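Pyruvate synthase subunit PorC (Thermotoga maritima MSB8, PDB 2RAA) forms the gamma subunit of pyruvate synthase, which oxidatively decarboxylates pyruvate with CoA and ferredoxin to give acetyl-CoA, carbon dioxide and reduced ferredoxin. Local coordinates at residues T114-D117 / F118-R122. Numbering follows the deposited sequence.
Sequences TVKD and FEFVR
Lys116 lays its aliphatic chain over one face of the Phe120 ring. Lys116 CD makes a CH-pi contact, 3.6 Å from the ring centroid of Phe120 and 18° off the normal. With chi1 at 170°, Phe120 CG lies opposite the backbone N, and the ring sits against the lysine chain. Lys116 NZ forms an off-centre cation-pi contact, 4.6 Å from the Phe120 ring centroid, and a salt bridge to Glu93. Glu93 also takes a hydrogen bond with Thr114 OG1, the atom that accepts from Lys116 N in an ST turn. A serine in place of Phe120 would probably leave the lysine chain without its ring and freer to swing. Asp117 is the N-cap of helix 118-125, which follows strand 109-113 and leads to the parallel strand 130-134. Asp117 OD1 accepts from Phe120 N at 3.1 Å, met from above the carboxylate plane. Asp117 O takes the straighter bond from Val121 N, 3.2 Å at 165°. Val121 marks the buried side, where its side chain packs on Leu110, Val112 and Ile131 of the sheet. The Asp117–Glu119 side is exposed. Here a water donates to Asp117 OD2 at 2.8 Å and accepts from Glu119 N. Asp117 OD2 and Glu119 OE1 are 4.0 Å apart, like charges whose mutual repulsion the helix N-terminus probably offsets at Asp117.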
loop_
_atom_site.group_PDB
_atom_site.type_symbol
_atom_site.label_atom_id
_atom_site.label_comp_id
_atom_site.label_asym_id
_atom_site.label_seq_id
_atom_site.Cartn_x
_atom_site.Cartn_y
_atom_site.Cartn_z
ATOM N N THR A 114 -0.858 -10.195 4.260
ATOM C CA THR A 114 -0.715 -11.612 4.438
ATOM C C THR A 114 -0.963 -11.979 5.846
ATOM O O THR A 114 -0.683 -11.201 6.745
ATOM C CB THR A 114 0.716 -12.067 4.092
ATOM O OG1 THR A 114 0.765 -13.499 4.069
ATOM C CG2 THR A 114 1.758 -11.492 5.091
ATOM N N VAL A 115 -1.480 -13.183 6.037
ATOM C CA VAL A 115 -1.632 -13.739 7.384
ATOM C C VAL A 115 -0.398 -14.570 7.783
ATOM O O VAL A 115 -0.312 -15.023 8.902
ATOM C CB VAL A 115 -2.898 -14.589 7.499
ATOM C CG1 VAL A 115 -2.695 -15.947 6.795
ATOM C CG2 VAL A 115 -3.273 -14.744 8.948
ATOM N N LYS A 116 0.557 -14.742 6.870
ATOM C CA LYS A 116 1.772 -15.482 7.144
ATOM C C LYS A 116 2.855 -14.589 7.765
ATOM O O LYS A 116 2.596 -13.418 8.057
ATOM C CB LYS A 116 2.201 -16.197 5.880
ATOM C CG LYS A 116 1.109 -17.198 5.482
ATOM C CD LYS A 116 1.355 -17.900 4.173
ATOM C CE LYS A 116 0.163 -18.789 3.808
ATOM N NZ LYS A 116 0.145 -19.092 2.339
ATOM N N ASP A 117 4.040 -15.160 8.004
ATOM C CA ASP A 117 5.114 -14.498 8.777
ATOM C C ASP A 117 6.274 -14.050 7.916
ATOM O O ASP A 117 6.345 -14.381 6.722
ATOM C CB ASP A 117 5.652 -15.433 9.883
ATOM C CG ASP A 117 6.324 -16.696 9.327
ATOM O OD1 ASP A 117 6.093 -17.066 8.154
ATOM O OD2 ASP A 117 7.078 -17.339 10.072
ATOM N N PHE A 118 7.201 -13.331 8.548
ATOM C CA PHE A 118 8.335 -12.753 7.835
ATOM C C PHE A 118 9.139 -13.813 7.101
ATOM O O PHE A 118 9.547 -13.609 5.956
ATOM C CB PHE A 118 9.246 -11.963 8.776
ATOM C CG PHE A 118 8.513 -10.983 9.658
ATOM C CD1 PHE A 118 7.829 -9.917 9.110
ATOM C CD2 PHE A 118 8.520 -11.129 11.039
ATOM C CE1 PHE A 118 7.149 -9.019 9.920
ATOM C CE2 PHE A 118 7.847 -10.238 11.852
ATOM C CZ PHE A 118 7.161 -9.181 11.292
ATOM N N GLU A 119 9.347 -14.949 7.761
ATOM C CA GLU A 119 10.114 -16.062 7.200
ATOM C C GLU A 119 9.501 -16.584 5.901
ATOM O O GLU A 119 10.222 -16.873 4.953
ATOM C CB GLU A 119 10.215 -17.200 8.223
ATOM C CG GLU A 119 11.228 -18.274 7.876
ATOM C CD GLU A 119 11.372 -19.317 8.986
ATOM O OE1 GLU A 119 10.337 -19.689 9.603
ATOM O OE2 GLU A 119 12.523 -19.769 9.229
ATOM N N PHE A 120 8.176 -16.705 5.861
ATOM C CA PHE A 120 7.487 -17.139 4.643
ATOM C C PHE A 120 7.723 -16.165 3.490
ATOM O O PHE A 120 8.017 -16.567 2.358
ATOM C CB PHE A 120 5.980 -17.284 4.879
ATOM C CG PHE A 120 5.205 -17.502 3.619
ATOM C CD1 PHE A 120 5.298 -18.702 2.936
ATOM C CD2 PHE A 120 4.409 -16.497 3.092
ATOM C CE1 PHE A 120 4.591 -18.904 1.751
ATOM C CE2 PHE A 120 3.699 -16.687 1.916
ATOM C CZ PHE A 120 3.783 -17.891 1.245
ATOM N N VAL A 121 7.586 -14.880 3.801
ATOM C CA VAL A 121 7.758 -13.818 2.814
ATOM C C VAL A 121 9.203 -13.792 2.302
ATOM O O VAL A 121 9.459 -13.590 1.113
ATOM C CB VAL A 121 7.392 -12.437 3.413
ATOM C CG1 VAL A 121 7.632 -11.324 2.384
ATOM C CG2 VAL A 121 5.943 -12.433 3.911
ATOM N N ARG A 122 10.135 -14.002 3.224
ATOM C CA ARG A 122 11.558 -14.051 2.909
ATOM C C ARG A 122 11.879 -15.190 1.956
ATOM O O ARG A 122 12.701 -15.037 1.063
ATOM C CB ARG A 122 12.344 -14.247 4.195
ATOM C CG ARG A 122 13.527 -13.326 4.337
ATOM C CD ARG A 122 13.686 -12.904 5.791
ATOM N NE ARG A 122 14.082 -11.500 5.903
ATOM C CZ ARG A 122 13.936 -10.765 7.002
ATOM N NH1 ARG A 122 13.392 -11.290 8.107
ATOM N NH2 ARG A 122 14.331 -9.497 6.987
HETATM O O HOH W 1 8.828 -15.250 10.694
#